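Local coordinates for protein Xaa-Pro dipeptidase (Pyrococcus horikoshii, PDB 1WY2) that probably splits dipeptides that carry proline at the C-terminal position and a nonpolar residue at the N-terminal position, as a two-metal peptidase working as a homodimer, at residues 20-25 / 89-94; 187-192 / 199-204; 262-267 / 297-302; 52-57 / 66-71. All coordinates share one frame; numbering follows the deposited sequence.

Contact 1: 20-25 / 89-94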
# COMPACT_ATOMS: atom_id res chain seq x y z
N ILE A 20 -25.60 18.48 4.27
CA ILE A 20 -24.18 18.50 4.61
C ILE A 20 -23.63 19.86 4.21
O ILE A 20 -23.89 20.34 3.11
CB ILE A 20 -23.42 17.39 3.85
CG1 ILE A 20 -23.90 16.01 4.32
CG2 ILE A 20 -21.92 17.55 4.07
CD1 ILE A 20 -23.33 14.85 3.54
N ASP A 21 -22.86 20.48 5.10
CA ASP A 21 -22.30 21.80 4.84
C ASP A 21 -21.04 21.82 3.99
O ASP A 21 -20.82 22.75 3.21
CB ASP A 21 -22.06 22.52 6.17
CG ASP A 21 -23.33 22.67 6.98
OD1 ASP A 21 -24.28 23.30 6.47
OD2 ASP A 21 -23.38 22.15 8.12
N ALA A 22 -20.19 20.80 4.15
CA ALA A 22 -18.96 20.72 3.39
C ALA A 22 -18.50 19.27 3.31
O ALA A 22 -18.90 18.44 4.13
CB ALA A 22 -17.88 21.57 4.05
N VAL A 23 -17.67 18.97 2.32
CA VAL A 23 -17.15 17.62 2.15
C VAL A 23 -15.63 17.63 2.09
O VAL A 23 -15.02 18.49 1.45
CB VAL A 23 -17.70 16.96 0.87
CG1 VAL A 23 -16.91 15.69 0.54
CG2 VAL A 23 -19.17 16.62 1.06
N LEU A 24 -15.02 16.66 2.78
CA LEU A 24 -13.57 16.53 2.80
C LEU A 24 -13.18 15.23 2.10
O LEU A 24 -13.66 14.16 2.47
CB LEU A 24 -13.07 16.50 4.25
CG LEU A 24 -11.57 16.23 4.43
CD1 LEU A 24 -10.76 17.32 3.76
CD2 LEU A 24 -11.24 16.15 5.92
N ILE A 25 -12.32 15.33 1.10
CA ILE A 25 -11.84 14.16 0.35
C ILE A 25 -10.34 14.04 0.62
O ILE A 25 -9.58 14.97 0.33
CB ILE A 25 -12.06 14.34 -1.17
CG1 ILE A 25 -13.56 14.49 -1.46
CG2 ILE A 25 -11.50 13.13 -1.94
CD1 ILE A 25 -14.40 13.28 -1.08
N LYS A 89 -20.52 22.86 10.27
CA LYS A 89 -21.36 22.13 11.21
C LYS A 89 -21.38 20.64 10.88
O LYS A 89 -20.96 19.80 11.69
CB LYS A 89 -22.79 22.67 11.19
CG LYS A 89 -22.91 24.11 11.66
CD LYS A 89 -22.54 24.26 13.13
CE LYS A 89 -23.47 23.45 14.02
NZ LYS A 89 -23.15 23.61 15.47
N SER A 90 -21.87 20.31 9.69
CA SER A 90 -21.95 18.93 9.23
C SER A 90 -20.93 18.70 8.11
O SER A 90 -21.03 19.31 7.05
CB SER A 90 -23.36 18.64 8.72
OG SER A 90 -23.51 17.28 8.33
N LEU A 91 -19.97 17.81 8.36
CA LEU A 91 -18.93 17.52 7.37
C LEU A 91 -19.08 16.13 6.75
O LEU A 91 -19.19 15.13 7.46
CB LEU A 91 -17.54 17.61 8.03
CG LEU A 91 -16.32 17.36 7.13
CD1 LEU A 91 -16.13 18.55 6.18
CD2 LEU A 91 -15.07 17.18 7.98
N GLY A 92 -19.08 16.07 5.42
CA GLY A 92 -19.20 14.79 4.74
C GLY A 92 -17.81 14.20 4.60
O GLY A 92 -16.89 14.91 4.18
N ILE A 93 -17.64 12.93 4.94
CA ILE A 93 -16.33 12.28 4.86
C ILE A 93 -16.37 10.88 4.25
O ILE A 93 -17.42 10.25 4.17
CB ILE A 93 -15.67 12.18 6.26
CG1 ILE A 93 -16.55 11.35 7.20
CG2 ILE A 93 -15.44 13.57 6.84
CD1 ILE A 93 -15.85 10.96 8.50
N GLU A 94 -15.20 10.41 3.82
CA GLU A 94 -15.06 9.08 3.23
C GLU A 94 -15.05 8.03 4.34
O GLU A 94 -14.62 8.29 5.46
CB GLU A 94 -13.74 8.98 2.47
CG GLU A 94 -13.57 9.98 1.35
CD GLU A 94 -12.11 10.32 1.12
OE1 GLU A 94 -11.46 10.83 2.06
OE2 GLU A 94 -11.61 10.08 0.00
O HOH W 1 -12.93 12.05 3.96

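Contact 2: 187-192 / 199-204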
# COMPACT_ATOMS: atom_id res chain seq x y z
N SER A 187 2.69 -22.48 -6.60
CA SER A 187 2.86 -23.81 -7.18
C SER A 187 2.68 -24.96 -6.20
O SER A 187 2.94 -24.82 -5.00
CB SER A 187 4.25 -23.91 -7.82
OG SER A 187 5.27 -23.81 -6.84
N GLY A 188 2.23 -26.10 -6.72
CA GLY A 188 2.03 -27.27 -5.88
C GLY A 188 1.05 -27.01 -4.76
O GLY A 188 -0.01 -26.42 -4.98
N TYR A 189 1.40 -27.43 -3.55
CA TYR A 189 0.52 -27.23 -2.41
C TYR A 189 0.18 -25.75 -2.20
O TYR A 189 -0.84 -25.42 -1.61
CB TYR A 189 1.13 -27.80 -1.13
CG TYR A 189 2.32 -27.03 -0.60
CD1 TYR A 189 3.59 -27.21 -1.14
CD2 TYR A 189 2.16 -26.09 0.42
CE1 TYR A 189 4.68 -26.47 -0.67
CE2 TYR A 189 3.24 -25.35 0.90
CZ TYR A 189 4.49 -25.55 0.35
OH TYR A 189 5.56 -24.81 0.81
N ARG A 190 1.04 -24.85 -2.69
CA ARG A 190 0.79 -23.42 -2.52
C ARG A 190 -0.37 -22.93 -3.38
O ARG A 190 -0.96 -21.89 -3.09
CB ARG A 190 2.04 -22.60 -2.82
CG ARG A 190 3.22 -22.89 -1.89
CD ARG A 190 4.25 -21.76 -1.89
NE ARG A 190 3.78 -20.59 -1.14
CZ ARG A 190 3.38 -19.45 -1.70
NH1 ARG A 190 3.39 -19.31 -3.02
NH2 ARG A 190 2.97 -18.45 -0.93
N SER A 191 -0.69 -23.66 -4.45
CA SER A 191 -1.79 -23.24 -5.31
C SER A 191 -3.13 -23.32 -4.56
O SER A 191 -4.15 -22.81 -5.03
CB SER A 191 -1.82 -24.08 -6.60
OG SER A 191 -1.99 -25.46 -6.35
N ALA A 192 -3.10 -23.96 -3.39
CA ALA A 192 -4.30 -24.11 -2.55
C ALA A 192 -4.50 -22.87 -1.67
O ALA A 192 -5.50 -22.77 -0.96
CB ALA A 192 -4.17 -25.36 -1.67
N SER A 199 6.80 -17.12 -3.51
CA SER A 199 7.74 -17.38 -2.42
C SER A 199 9.06 -18.00 -2.89
O SER A 199 9.35 -18.04 -4.09
CB SER A 199 7.09 -18.31 -1.39
OG SER A 199 7.00 -19.64 -1.89
N ASP A 200 9.85 -18.49 -1.95
CA ASP A 200 11.13 -19.10 -2.28
C ASP A 200 10.99 -20.54 -2.75
O ASP A 200 11.97 -21.16 -3.17
CB ASP A 200 12.08 -19.03 -1.09
CG ASP A 200 12.53 -17.61 -0.79
OD1 ASP A 200 13.08 -16.96 -1.71
OD2 ASP A 200 12.35 -17.15 0.35
N LYS A 201 9.78 -21.08 -2.67
CA LYS A 201 9.53 -22.45 -3.10
C LYS A 201 9.90 -22.62 -4.57
O LYS A 201 9.63 -21.74 -5.39
CB LYS A 201 8.06 -22.82 -2.92
CG LYS A 201 7.71 -24.21 -3.46
CD LYS A 201 6.22 -24.50 -3.37
CE LYS A 201 5.89 -25.90 -3.86
NZ LYS A 201 6.27 -26.12 -5.28
N ARG A 202 10.52 -23.75 -4.90
CA ARG A 202 10.87 -24.00 -6.28
C ARG A 202 9.78 -24.85 -6.92
O ARG A 202 9.24 -25.76 -6.29
CB ARG A 202 12.23 -24.70 -6.38
CG ARG A 202 13.39 -23.74 -6.10
CD ARG A 202 14.75 -24.39 -6.30
NE ARG A 202 15.83 -23.44 -6.02
CZ ARG A 202 16.17 -22.42 -6.81
NH1 ARG A 202 15.52 -22.21 -7.95
NH2 ARG A 202 17.15 -21.60 -6.45
N ILE A 203 9.46 -24.53 -8.16
CA ILE A 203 8.43 -25.23 -8.91
C ILE A 203 8.88 -26.64 -9.31
O ILE A 203 10.03 -26.83 -9.70
CB ILE A 203 8.05 -24.41 -10.16
CG1 ILE A 203 7.52 -23.04 -9.71
CG2 ILE A 203 7.02 -25.15 -11.00
CD1 ILE A 203 7.33 -22.04 -10.82
N GLU A 204 7.98 -27.61 -9.21
CA GLU A 204 8.31 -28.99 -9.56
C GLU A 204 7.41 -29.48 -10.68
O GLU A 204 6.30 -28.98 -10.86
CB GLU A 204 8.13 -29.92 -8.35
CG GLU A 204 8.78 -29.44 -7.06
CD GLU A 204 8.65 -30.45 -5.94
OE1 GLU A 204 9.40 -31.45 -5.94
OE2 GLU A 204 7.77 -30.26 -5.07

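Contact 3: 262-267 / 297-302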
# COMPACT_ATOMS: atom_id res chain seq x y z
N LYS A 262 -25.06 -10.51 -6.57
CA LYS A 262 -25.35 -11.76 -5.88
C LYS A 262 -25.83 -12.83 -6.85
O LYS A 262 -25.42 -13.99 -6.75
CB LYS A 262 -26.41 -11.53 -4.80
CG LYS A 262 -26.81 -12.79 -4.05
CD LYS A 262 -27.85 -12.50 -2.98
CE LYS A 262 -28.22 -13.77 -2.24
NZ LYS A 262 -29.18 -13.52 -1.12
N GLU A 263 -26.69 -12.46 -7.79
CA GLU A 263 -27.19 -13.42 -8.77
C GLU A 263 -26.05 -13.92 -9.66
O GLU A 263 -26.02 -15.09 -10.04
CB GLU A 263 -28.29 -12.79 -9.64
CG GLU A 263 -29.54 -12.40 -8.86
CD GLU A 263 -30.59 -11.73 -9.72
OE1 GLU A 263 -30.24 -10.90 -10.58
OE2 GLU A 263 -31.79 -12.03 -9.52
N LEU A 264 -25.11 -13.04 -9.98
CA LEU A 264 -23.98 -13.42 -10.81
C LEU A 264 -23.05 -14.36 -10.03
O LEU A 264 -22.56 -15.35 -10.56
CB LEU A 264 -23.21 -12.18 -11.28
CG LEU A 264 -22.01 -12.42 -12.20
CD1 LEU A 264 -22.42 -13.28 -13.39
CD2 LEU A 264 -21.46 -11.08 -12.68
N ASP A 265 -22.81 -14.04 -8.76
CA ASP A 265 -21.96 -14.89 -7.92
C ASP A 265 -22.59 -16.28 -7.85
O ASP A 265 -21.88 -17.29 -7.92
CB ASP A 265 -21.82 -14.28 -6.52
CG ASP A 265 -21.09 -15.20 -5.55
OD1 ASP A 265 -21.71 -16.16 -5.04
OD2 ASP A 265 -19.89 -14.96 -5.29
N SER A 266 -23.91 -16.33 -7.75
CA SER A 266 -24.63 -17.60 -7.66
C SER A 266 -24.48 -18.48 -8.90
O SER A 266 -24.49 -19.71 -8.79
CB SER A 266 -26.12 -17.35 -7.40
OG SER A 266 -26.31 -16.77 -6.12
N ILE A 267 -24.33 -17.87 -10.07
CA ILE A 267 -24.18 -18.65 -11.30
C ILE A 267 -22.94 -19.54 -11.20
O ILE A 267 -23.00 -20.74 -11.47
CB ILE A 267 -24.03 -17.73 -12.54
CG1 ILE A 267 -25.33 -16.96 -12.79
CG2 ILE A 267 -23.65 -18.56 -13.76
CD1 ILE A 267 -26.52 -17.84 -13.09
N PRO A 297 -18.38 -2.95 -7.74
CA PRO A 297 -19.10 -3.57 -6.64
C PRO A 297 -18.43 -4.88 -6.25
O PRO A 297 -17.57 -5.38 -6.98
CB PRO A 297 -20.48 -3.82 -7.23
CG PRO A 297 -20.12 -4.27 -8.62
CD PRO A 297 -19.03 -3.27 -9.03
N ARG A 298 -18.80 -5.41 -5.10
CA ARG A 298 -18.28 -6.69 -4.66
C ARG A 298 -19.19 -7.70 -5.35
O ARG A 298 -20.41 -7.62 -5.22
CB ARG A 298 -18.39 -6.83 -3.15
CG ARG A 298 -17.26 -6.19 -2.37
CD ARG A 298 -17.56 -6.12 -0.88
NE ARG A 298 -18.27 -7.30 -0.37
CZ ARG A 298 -17.87 -8.56 -0.51
NH1 ARG A 298 -16.75 -8.85 -1.16
NH2 ARG A 298 -18.60 -9.54 0.01
N VAL A 299 -18.62 -8.63 -6.10
CA VAL A 299 -19.42 -9.64 -6.78
C VAL A 299 -19.46 -10.83 -5.84
O VAL A 299 -18.64 -11.74 -5.94
CB VAL A 299 -18.80 -10.04 -8.13
CG1 VAL A 299 -19.72 -11.00 -8.87
CG2 VAL A 299 -18.55 -8.79 -8.96
N SER A 300 -20.42 -10.80 -4.92
CA SER A 300 -20.55 -11.86 -3.93
C SER A 300 -22.00 -12.10 -3.53
O SER A 300 -22.91 -11.42 -3.99
CB SER A 300 -19.77 -11.48 -2.67
OG SER A 300 -20.44 -10.41 -2.01
N GLN A 301 -22.18 -13.06 -2.63
CA GLN A 301 -23.49 -13.42 -2.12
C GLN A 301 -24.06 -12.34 -1.20
O GLN A 301 -25.23 -12.37 -0.85
CB GLN A 301 -23.41 -14.73 -1.34
CG GLN A 301 -23.30 -15.98 -2.20
CD GLN A 301 -24.53 -16.18 -3.07
OE1 GLN A 301 -25.60 -16.54 -2.57
NE2 GLN A 301 -24.37 -15.98 -4.37
N TYR A 302 -23.22 -11.38 -0.81
CA TYR A 302 -23.65 -10.33 0.10
C TYR A 302 -23.72 -8.93 -0.50
O TYR A 302 -23.66 -7.93 0.23
CB TYR A 302 -22.72 -10.32 1.32
CG TYR A 302 -22.46 -11.71 1.85
CD1 TYR A 302 -23.49 -12.47 2.41
CD2 TYR A 302 -21.19 -12.29 1.76
CE1 TYR A 302 -23.27 -13.77 2.86
CE2 TYR A 302 -20.96 -13.60 2.20
CZ TYR A 302 -22.00 -14.33 2.75
OH TYR A 302 -21.79 -15.61 3.17
O HOH W 2 -19.85 -14.70 -2.09

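Contact 4: 52-57 / 66-71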
# COMPACT_ATOMS: atom_id res chain seq x y z
N ALA A 52 -14.35 24.71 -4.41
CA ALA A 52 -13.63 23.45 -4.25
C ALA A 52 -12.16 23.82 -4.19
O ALA A 52 -11.64 24.45 -5.11
CB ALA A 52 -13.91 22.52 -5.43
N THR A 53 -11.49 23.43 -3.12
CA THR A 53 -10.08 23.75 -2.94
C THR A 53 -9.24 22.54 -2.54
O THR A 53 -9.67 21.72 -1.73
CB THR A 53 -9.89 24.82 -1.85
OG1 THR A 53 -10.72 25.96 -2.14
CG2 THR A 53 -8.44 25.27 -1.77
N LEU A 54 -8.05 22.43 -3.11
CA LEU A 54 -7.15 21.33 -2.78
C LEU A 54 -6.04 21.88 -1.89
O LEU A 54 -5.24 22.71 -2.33
CB LEU A 54 -6.54 20.74 -4.06
CG LEU A 54 -5.42 19.72 -3.84
CD1 LEU A 54 -5.95 18.51 -3.08
CD2 LEU A 54 -4.85 19.30 -5.19
N TYR A 55 -6.01 21.44 -0.64
CA TYR A 55 -4.99 21.88 0.31
C TYR A 55 -3.88 20.84 0.37
O TYR A 55 -4.15 19.65 0.52
CB TYR A 55 -5.58 22.05 1.71
CG TYR A 55 -6.62 23.13 1.82
CD1 TYR A 55 -7.96 22.88 1.50
CD2 TYR A 55 -6.28 24.42 2.25
CE1 TYR A 55 -8.92 23.88 1.60
CE2 TYR A 55 -7.24 25.42 2.36
CZ TYR A 55 -8.55 25.15 2.03
OH TYR A 55 -9.50 26.14 2.16
N VAL A 56 -2.64 21.29 0.26
CA VAL A 56 -1.50 20.37 0.30
C VAL A 56 -0.32 20.95 1.07
O VAL A 56 -0.22 22.16 1.25
CB VAL A 56 -1.02 20.02 -1.12
CG1 VAL A 56 -2.12 19.34 -1.90
CG2 VAL A 56 -0.56 21.28 -1.83
N PRO A 57 0.57 20.07 1.57
CA PRO A 57 1.75 20.52 2.31
C PRO A 57 2.68 21.24 1.34
O PRO A 57 2.58 21.06 0.13
CB PRO A 57 2.35 19.21 2.82
CG PRO A 57 1.16 18.31 2.95
CD PRO A 57 0.40 18.61 1.68
N GLU A 66 0.41 22.26 -10.61
CA GLU A 66 0.58 21.93 -12.02
C GLU A 66 -0.40 20.88 -12.56
O GLU A 66 -0.76 20.92 -13.74
CB GLU A 66 2.01 21.45 -12.27
CG GLU A 66 2.33 21.13 -13.72
CD GLU A 66 3.73 20.57 -13.89
OE1 GLU A 66 4.69 21.22 -13.44
OE2 GLU A 66 3.86 19.47 -14.48
N GLU A 67 -0.84 19.96 -11.71
CA GLU A 67 -1.73 18.89 -12.16
C GLU A 67 -3.20 19.02 -11.76
O GLU A 67 -4.07 18.43 -12.39
CB GLU A 67 -1.21 17.54 -11.66
CG GLU A 67 0.28 17.36 -11.87
CD GLU A 67 0.77 15.98 -11.48
OE1 GLU A 67 0.47 15.53 -10.35
OE2 GLU A 67 1.46 15.34 -12.30
N SER A 68 -3.48 19.80 -10.72
CA SER A 68 -4.85 19.98 -10.24
C SER A 68 -5.73 20.85 -11.12
O SER A 68 -5.29 21.89 -11.62
CB SER A 68 -4.83 20.55 -8.82
OG SER A 68 -6.15 20.76 -8.34
N ASN A 69 -6.98 20.44 -11.30
CA ASN A 69 -7.92 21.21 -12.10
C ASN A 69 -8.76 22.11 -11.19
O ASN A 69 -9.70 22.77 -11.64
CB ASN A 69 -8.83 20.30 -12.94
CG ASN A 69 -9.67 19.35 -12.09
OD1 ASN A 69 -10.29 19.75 -11.11
ND2 ASN A 69 -9.69 18.08 -12.49
N ILE A 70 -8.42 22.12 -9.90
CA ILE A 70 -9.11 22.98 -8.94
C ILE A 70 -8.07 23.79 -8.18
O ILE A 70 -6.92 23.38 -8.07
CB ILE A 70 -9.95 22.15 -7.93
CG1 ILE A 70 -9.05 21.26 -7.08
CG2 ILE A 70 -10.98 21.31 -8.67
CD1 ILE A 70 -9.79 20.58 -5.94
N PRO A 71 -8.45 24.98 -7.67
CA PRO A 71 -7.54 25.86 -6.93
C PRO A 71 -6.75 25.13 -5.85
O PRO A 71 -7.32 24.38 -5.05
CB PRO A 71 -8.48 26.91 -6.36
CG PRO A 71 -9.52 27.02 -7.42
CD PRO A 71 -9.79 25.58 -7.77

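Contact 1: 20-25 / 89-94
Two straight backbone bonds carry this pairing. G92 N donates to A22 O at 2.7 Å, and L24 N donates to G92 O at 2.9 Å, nearly along the C=O axis. D21 adds two more. D21 N donates to S90 O, while its carboxylate OD2 takes S90 N at 2.9 Å on the anti lone pair. A22 N adds a weak hydrogen bond to S90 O. At the far end one water bridges the diverging chains: it donates to L24 O and to E94 OE1 and accepts from E94 N. The E94 carboxylate has further partners, with OE1 on A26 N and OE2 on K27 N and N30 ND2. An alanine at E94 would remove this carboxylate and its water contact, and would probably leave the loop from I25 into helix 28-35 less firmly held.

Strands 22-25 and 90-93 run parallel, neighbours inside the mixed six-stranded sheet of the creatinase/prolidase N-terminal domain. A22 and L91 share one face; V23 lies on the other, beside G92. G92 has no side chain, and V23 CG2 packs 4.1 Å from its CA. I20 CG2 lies 3.5 Å from G92 N. On the A22 face L91 CD1 reaches over the strand to A22 CB at 4.1 Å and to L24 CB at 4.2 Å. Helix 99-108 packs there through L105, and helix 6-17 packs on I20 and V23 through M15.

Contact 2: 187-192 / 199-204
The link between strands 184-187 and 208-217, in the M24 metallopeptidase domain, folds back on itself. A 3-10 turn, 189-192, faces an irregular return chain, and K201 joins the two. Its side chain runs extended from CB, with CG anti to the backbone N, and bends only at the last torsion (chi4 -60°). CB lies 4.1 Å from R190 CD, and CG passes S187 OG. CD rests on the same R190 CD at 3.7 Å, the two chains sliding past in opposite directions. CE lies 3.3 Å from S187 O and also reaches Y189 CE1, obliquely to the ring. The bend then turns NZ to S187 OG, a hydrogen bond of 3.0 Å. NZ also donates to R202 O and forms a salt bridge with D207. An alanine at K201 would remove the bonds to S187 and D207 and would probably loosen the return chain from the 3-10 turn.

S187 OG has its strongest polar partner in E160, which also takes S199 OG and forms a salt bridge with R190 NH1. One acid thus gathers three side chains of the contact. I203 CG1 packs against S187 CB at 3.9 Å. S199 closes an ST turn, its OG accepting K201 N at 3.2 Å. That same OG lies over one face of the R190 guanidinium, 3.4 Å from NE, at an angle too poor for a hydrogen bond.

Contact 3: 262-267 / 297-302
Q301 folds back at its second torsion (chi2 -63°), and this turns its amide toward helix 261-274. D265 has CG anti to its backbone N (chi1 173°), which extends the carboxylate to meet it. S266 has OG beside its own backbone N (chi1 -66°). The two acceptors converge on Q301 NE2. It donates to D265 OD1 and to S266 OG, each at 2.7 Å, and both acceptors lie close to the amide plane. The S266 bond is the straighter. D265 OD1 is met from above the carboxylate plane, and the side chains cross at about a right angle.

The carboxylate serves several partners. OD1 also forms a salt bridge with R269. OD2 accepts L285 N, and a water links OD2 to Q301 N. With an arginine and several N-H groups around it, D265 is likely to stay ionised.

K262 crosses Q301 at the edge of the contact. Its fully extended chain passes over the Q301 backbone, with CD 3.4 Å from Q301 O. At its base, K262 CA makes a CA-H...O contact of 3.1 Å with S300 O. On the buried side L264 CD2 touches V299 CG1 at 4.2 Å, and I313 of strand 312-321 packs on both. V299 is the centre of an inverse gamma turn, and S300 OG accepts Y302 N in an ST turn.

The contact fastens a helix to the end of strand 297-299. That strand pairs with 286-288, and the V299 side chain lies about 6 Å from that of H287, a ligand of the metal site in the pita-bread fold of M24 peptidases.

Contact 4: 52-57 / 66-71
The Y55 ring has T53 CG2 on one face, 3.7 Å above the plane and offset toward the rim. Both belong to strand 51-57, and both leave the backbone on the side away from 66-71. T53 still touches that segment with its methyl, since CG2 lies 3.6 Å from P71 O. E73 of strand 72-75 packs on both T53 and Y55. The P71 ring lies beside the strand and brings CD to 3.4 Å from A52 O.

One backbone bond ties the segments. L54 N donates to P71 O at 2.8 Å, almost straight (177°) and nearly along the C=O axis. The same oxygen receives a CA-H...O contact from T53 CA.

These pieces belong to a beta-alpha-beta unit of strand 51-57, helix 58-67 and strand 72-75. Residues 68-71 lead from the helix end back to the sheet, where 72-75 pairs parallel to 51-57 as one edge strand within the chain. The bond from L54 begins that pairing, and L54 and V56 continue it with E73.

L54 points toward the returning chain. Its CB meets I70 CD1 at 3.8 Å. The CD2 methyl reaches S68, 3.7 Å from OG and 3.8 Å from CB. I70 holds CG1 in the crowded position between its backbone N and carbonyl carbon (chi1 63°), and CD1 thereby comes over the L54 backbone. S68 OG donates to I70 O at 2.7 Å, in the carbonyl plane and on a lone pair. This bond ties S68, the first residue past the helical backbone, to I70. Helix 28-35 packs against L54, S68 and I70 through S35.

How the contacts relate
Contacts 1 and 4 belong to one sheet of the N-terminal domain, their centres about 17 Å apart. Contact 1 joins two inner strands distant in sequence; contact 4 closes a local crossover at the sheet's margin. Both are buried and rest mainly on backbone bonds and aliphatic packing, with carboxylates added at the ends of contact 1. Contacts 2 and 3 lie in the M24 domain, about 30 Å apart between centres. Both are only partly buried and depend on polar side chains: a lysine and a shared glutamate in contact 2, an amide between an aspartate and a serine in contact 3. Contact 3 lies near a metal ligand, whereas contacts 1 and 4 are away from the two-metal (zinc) site.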